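Local atomic coordinates of conserved hypothetical protein (Agrobacterium tumefaciens, PDB entry 2FEX), a protein that is of unknown function but belongs to the DJ-1/PfpI superfamily, whose flavodoxin-like fold it shares. Residues A[2-7]-A[28-33]; A[9-14]-A[71-76]. All blocks are in the same frame, centred on the assembly; numbering follows the deposited sequence. Where two conformers were deposited one is given.

Contact 1 (A[2-7]-A[28-33]); sequences TRIAIA and LGVEIV
R3 and E31 pair side by side across two parallel strands, their side chains pointing the same way. R3 NH2 donates to E31 OE2 at 2.7 Å in a salt bridge. The carboxylate oxygen lies almost in the guanidinium plane, but NH2 reaches it from above the carboxylate plane, and the two planes are turned 51° apart. Both residues were deposited in two conformers, so this is one of their arrangements. V33 CG2 covers one face of the guanidinium, toward its rim, 3.5 Å from R3 NH2.

The backbones form a parallel ladder. E31 N binds T2 O, and I4 N binds E31 O at 2.9 Å. V33 N then binds I4 O. I6 N takes V33 O at 2.8 Å, and I6 goes on to pair with A35. On the other face of the sheet the contacts are apolar. I4 CG1 meets V30 CG1 at 3.8 Å, and I6 CD1 meets I32 CG2 at the same distance. The first torsion of V30 (chi1 173°) sets CG1 anti to the backbone N, where it also touches T2 O. Helix 18-27 packs here, with A21 on I6 and A24 on V30. It links the strands in a beta-alpha-beta unit. Before the strands begin to pair, a water accepts from T2 N and donates to G29 O. The contact thus has one apolar, helix-covered face. The other carries the R3-E31 salt bridge at its partly exposed end, beside the buried A5 and V33. The two conformers of R3 and E31 are consistent with some mobility there.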
loop_
_atom_site.group_PDB
_atom_site.type_symbol
_atom_site.label_atom_id
_atom_site.label_comp_id
_atom_site.label_asym_id
_atom_site.label_seq_id
_atom_site.Cartn_x
_atom_site.Cartn_y
_atom_site.Cartn_z
ATOM N N THR A 2 -18.461 7.617 9.855
ATOM C CA THR A 2 -17.451 6.818 10.507
ATOM C C THR A 2 -16.119 7.517 10.225
ATOM O O THR A 2 -15.890 7.955 9.098
ATOM C CB THR A 2 -17.403 5.376 9.939
ATOM O OG1 THR A 2 -18.651 4.718 10.220
ATOM C CG2 THR A 2 -16.291 4.600 10.531
ATOM N N ARG A 3 -15.262 7.598 11.247
ATOM C CA ARG A 3 -13.953 8.231 11.088
ATOM C C ARG A 3 -12.891 7.310 11.667
ATOM O O ARG A 3 -13.070 6.765 12.765
ATOM C CB ARG A 3 -13.883 9.560 11.844
ATOM C CG ARG A 3 -14.713 10.718 11.308
ATOM C CD ARG A 3 -14.464 11.976 12.210
ATOM N NE ARG A 3 -13.487 12.915 11.659
ATOM C CZ ARG A 3 -12.714 13.735 12.371
ATOM N NH1 ARG A 3 -12.757 13.738 13.707
ATOM N NH2 ARG A 3 -11.873 14.557 11.742
ATOM N N ILE A 4 -11.787 7.136 10.925
ATOM C CA ILE A 4 -10.761 6.212 11.365
ATOM C C ILE A 4 -9.490 7.032 11.427
ATOM O O ILE A 4 -9.150 7.701 10.439
ATOM C CB ILE A 4 -10.557 5.064 10.342
ATOM C CG1 ILE A 4 -11.866 4.191 10.239
ATOM C CG2 ILE A 4 -9.293 4.200 10.679
ATOM C CD1 ILE A 4 -11.733 3.020 9.168
ATOM N N ALA A 5 -8.756 6.936 12.531
ATOM C CA ALA A 5 -7.442 7.561 12.644
ATOM C C ALA A 5 -6.389 6.515 12.285
ATOM O O ALA A 5 -6.408 5.363 12.794
ATOM C CB ALA A 5 -7.204 8.020 14.095
ATOM N N ILE A 6 -5.448 6.932 11.453
ATOM C CA ILE A 6 -4.348 6.047 11.066
ATOM C C ILE A 6 -3.074 6.697 11.603
ATOM O O ILE A 6 -2.714 7.834 11.228
ATOM C CB ILE A 6 -4.273 5.847 9.524
ATOM C CG1 ILE A 6 -5.592 5.104 9.123
ATOM C CG2 ILE A 6 -2.975 5.047 9.209
ATOM C CD1 ILE A 6 -5.618 4.753 7.651
ATOM N N ALA A 7 -2.424 5.992 12.533
ATOM C CA ALA A 7 -1.282 6.566 13.250
ATOM C C ALA A 7 0.004 6.194 12.506
ATOM O O ALA A 7 0.577 5.107 12.723
ATOM C CB ALA A 7 -1.231 6.011 14.731
ATOM N N LEU A 28 -16.316 3.711 0.562
ATOM C CA LEU A 28 -17.228 3.422 1.684
ATOM C C LEU A 28 -17.618 4.678 2.492
ATOM O O LEU A 28 -18.300 4.577 3.526
ATOM C CB LEU A 28 -16.592 2.342 2.583
ATOM C CG LEU A 28 -16.157 1.018 1.912
ATOM C CD1 LEU A 28 -15.628 0.041 2.987
ATOM C CD2 LEU A 28 -17.332 0.369 1.132
ATOM N N GLY A 29 -17.177 5.862 2.037
ATOM C CA GLY A 29 -17.610 7.135 2.653
ATOM C C GLY A 29 -17.059 7.397 4.054
ATOM O O GLY A 29 -17.619 8.188 4.817
ATOM N N VAL A 30 -15.960 6.733 4.384
ATOM C CA VAL A 30 -15.303 6.882 5.704
ATOM C C VAL A 30 -14.342 8.061 5.658
ATOM O O VAL A 30 -13.642 8.255 4.650
ATOM C CB VAL A 30 -14.550 5.569 6.039
ATOM C CG1 VAL A 30 -13.706 5.712 7.319
ATOM C CG2 VAL A 30 -15.558 4.389 6.082
ATOM N N GLU A 31 -14.282 8.849 6.748
ATOM C CA GLU A 31 -13.303 9.931 6.831
ATOM C C GLU A 31 -12.022 9.362 7.442
ATOM O O GLU A 31 -12.088 8.661 8.437
ATOM C CB GLU A 31 -13.805 11.072 7.718
ATOM C CG GLU A 31 -12.899 12.296 7.693
ATOM C CD GLU A 31 -13.299 13.338 8.716
ATOM O OE1 GLU A 31 -14.502 13.356 9.121
ATOM O OE2 GLU A 31 -12.400 14.109 9.113
ATOM N N ILE A 32 -10.894 9.649 6.818
ATOM C CA ILE A 32 -9.603 9.136 7.328
ATOM C C ILE A 32 -8.841 10.314 7.869
ATOM O O ILE A 32 -8.668 11.344 7.133
ATOM C CB ILE A 32 -8.770 8.442 6.195
ATOM C CG1 ILE A 32 -9.547 7.299 5.549
ATOM C CG2 ILE A 32 -7.453 7.902 6.736
ATOM C CD1 ILE A 32 -9.795 6.125 6.507
ATOM N N VAL A 33 -8.375 10.173 9.109
ATOM C CA VAL A 33 -7.498 11.164 9.728
ATOM C C VAL A 33 -6.110 10.524 9.856
ATOM O O VAL A 33 -5.952 9.559 10.574
ATOM C CB VAL A 33 -8.006 11.521 11.144
ATOM C CG1 VAL A 33 -7.063 12.530 11.854
ATOM C CG2 VAL A 33 -9.471 12.064 11.034
HETATM O O HOH W 1 -18.811 7.177 7.021
#

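Contact 2 (A[9-14]-A[71-76])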
loop_
_atom_site.group_PDB
_atom_site.type_symbol
_atom_site.label_atom_id
_atom_site.label_comp_id
_atom_site.label_asym_id
_atom_site.label_seq_id
_atom_site.Cartn_x
_atom_site.Cartn_y
_atom_site.Cartn_z
ATOM N N ALA A 9 4.065 6.951 11.224
ATOM C CA ALA A 9 5.333 7.265 11.897
ATOM C C ALA A 9 6.376 7.213 10.843
ATOM O O ALA A 9 6.154 6.681 9.713
ATOM C CB ALA A 9 5.596 6.221 12.984
ATOM N N GLN A 10 7.548 7.718 11.196
ATOM C CA GLN A 10 8.706 7.600 10.307
ATOM C C GLN A 10 8.903 6.126 9.949
ATOM O O GLN A 10 8.805 5.248 10.832
ATOM C CB GLN A 10 9.943 8.151 11.016
ATOM C CG GLN A 10 9.892 9.672 11.166
ATOM C CD GLN A 10 10.109 10.450 9.853
ATOM O OE1 GLN A 10 10.221 9.876 8.753
ATOM N NE2 GLN A 10 10.236 11.779 9.993
ATOM N N ASP A 11 9.170 5.870 8.666
ATOM C CA ASP A 11 9.464 4.515 8.165
ATOM C C ASP A 11 8.253 3.603 8.323
ATOM O O ASP A 11 8.388 2.395 8.447
ATOM C CB ASP A 11 10.689 3.918 8.903
ATOM C CG ASP A 11 11.951 4.677 8.614
ATOM O OD1 ASP A 11 12.205 4.971 7.432
ATOM O OD2 ASP A 11 12.641 4.963 9.580
ATOM N N PHE A 12 7.031 4.160 8.202
ATOM C CA PHE A 12 5.842 3.267 8.232
ATOM C C PHE A 12 5.811 2.366 6.992
ATOM O O PHE A 12 6.333 2.739 5.905
ATOM C CB PHE A 12 4.503 4.032 8.384
ATOM C CG PHE A 12 4.045 4.791 7.147
ATOM C CD1 PHE A 12 3.139 4.163 6.229
ATOM C CD2 PHE A 12 4.422 6.147 6.958
ATOM C CE1 PHE A 12 2.617 4.907 5.074
ATOM C CE2 PHE A 12 3.919 6.888 5.838
ATOM C CZ PHE A 12 3.041 6.232 4.907
ATOM N N ALA A 13 5.224 1.172 7.186
ATOM C CA ALA A 13 5.165 0.170 6.110
ATOM C C ALA A 13 4.045 0.578 5.128
ATOM O O ALA A 13 2.855 0.481 5.430
ATOM C CB ALA A 13 4.882 -1.236 6.723
ATOM N N ASP A 14 4.440 1.027 3.932
ATOM C CA ASP A 14 3.453 1.600 2.972
ATOM C C ASP A 14 2.306 0.653 2.698
ATOM O O ASP A 14 1.172 1.099 2.498
ATOM C CB ASP A 14 4.087 1.897 1.607
ATOM C CG ASP A 14 5.312 2.807 1.706
ATOM O OD1 ASP A 14 5.355 3.809 0.919
ATOM O OD2 ASP A 14 6.226 2.518 2.501
ATOM N N GLY A 71 2.582 -1.003 10.930
ATOM C CA GLY A 71 3.954 -1.234 11.333
ATOM C C GLY A 71 4.952 -0.434 10.532
ATOM O O GLY A 71 4.583 0.597 9.905
ATOM N N GLY A 72 6.224 -0.887 10.563
ATOM C CA GLY A 72 7.270 -0.079 9.933
ATOM C C GLY A 72 8.515 -0.195 10.789
ATOM O O GLY A 72 8.549 -1.060 11.696
ATOM N N LEU A 73 9.521 0.628 10.491
ATOM C CA LEU A 73 10.871 0.315 11.066
ATOM C C LEU A 73 11.187 1.061 12.354
ATOM O O LEU A 73 12.297 0.905 12.918
ATOM C CB LEU A 73 11.931 0.698 10.052
ATOM C CG LEU A 73 11.822 -0.037 8.725
ATOM C CD1 LEU A 73 12.917 0.440 7.752
ATOM C CD2 LEU A 73 11.855 -1.584 8.846
ATOM N N SER A 74 10.288 1.935 12.801
ATOM C CA SER A 74 10.650 2.751 14.000
ATOM C C SER A 74 10.974 1.900 15.223
ATOM O O SER A 74 11.928 2.184 15.956
ATOM C CB SER A 74 9.578 3.827 14.349
ATOM O OG SER A 74 8.329 3.202 14.622
ATOM N N TRP A 75 10.194 0.833 15.412
ATOM C CA TRP A 75 10.484 -0.076 16.571
ATOM C C TRP A 75 11.891 -0.661 16.531
ATOM O O TRP A 75 12.653 -0.505 17.510
ATOM C CB TRP A 75 9.372 -1.124 16.697
ATOM C CG TRP A 75 8.053 -0.430 17.018
ATOM C CD1 TRP A 75 7.556 -0.092 18.266
ATOM C CD2 TRP A 75 7.120 0.038 16.072
ATOM N NE1 TRP A 75 6.373 0.589 18.129
ATOM C CE2 TRP A 75 6.061 0.669 16.790
ATOM C CE3 TRP A 75 7.060 0.002 14.665
ATOM C CZ2 TRP A 75 4.932 1.251 16.126
ATOM C CZ3 TRP A 75 5.973 0.598 13.997
ATOM C CH2 TRP A 75 4.929 1.225 14.721
ATOM N N GLU A 76 12.286 -1.243 15.387
ATOM C CA GLU A 76 13.592 -1.887 15.309
ATOM C C GLU A 76 14.705 -0.854 15.361
ATOM O O GLU A 76 15.817 -1.177 15.803
ATOM C CB GLU A 76 13.733 -2.755 14.083
ATOM C CG GLU A 76 13.558 -2.104 12.791
ATOM C CD GLU A 76 13.252 -3.158 11.736
ATOM O OE1 GLU A 76 12.073 -3.664 11.688
ATOM O OE2 GLU A 76 14.213 -3.471 10.999
HETATM O O HOH W 2 7.608 3.000 11.975
#
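F12 and G72 meet backbone to backbone, their CA atoms 4.0 Å apart, where two loops of the DJ-1/PfpI fold come together. One loop follows strand 3-7 and makes a type II beta turn from A9 to F12, whose F12 N to A9 O bond is weak. The other follows strand 66-69 and leads into helix 74-77.

The tight part is made by main chain. A13 N donates to G71 O at 2.9 Å, and L73 N donates to D11 O at 2.9 Å. Both donors stand above the plane of the carbonyl they reach, by 38° and 40°. The two bonds flank the F12-G72 bridge. G72 has no room for a side chain: a CB would run into D11 O and F12 CA. Its positive phi (143°) would also press a CB against the carbonyl oxygen of G71. A13 CB rests near G71 O, and F12 CA sends a CA-H...O contact to the same oxygen. The F12 ring leads away and packs on S44. G71 N bonds to E16 OE1, and G71 touches residues of a possible nucleophile elbow, consistent with a place near the family's active site.

The outer side is looser. D11 CB meets L73 CB at 3.6 Å, and little else of the two side chains touches. L73 also packs on S26 of the second subunit. The side-chain oxygen of Q10 turns away to T43 N. A water bridges the backbones of Q10 and S74: it donates to Q10 O at 2.8 Å and accepts from S74 N at 3.0 Å.

In the fold
From the N terminus, strand 3-7 enters the middle of the main sheet, and the chain runs straight on into the loop at 9-14. Helix 18-27 then carries it back to strand 31-36, where contact 1 closes the first crossover. Contact 2 closes a longer loop, which holds strand 31-36, strand 54-55 and strand 66-69 before segment 71-76. The segments alternate along the chain, so the two contacts cross. Their centres lie about 20 Å apart. They share only the continuity from 2-7 into 9-14. Contact 1 joins neighbouring strands within the sheet. Contact 2 ties together the loops that follow strands 3-7 and 66-69.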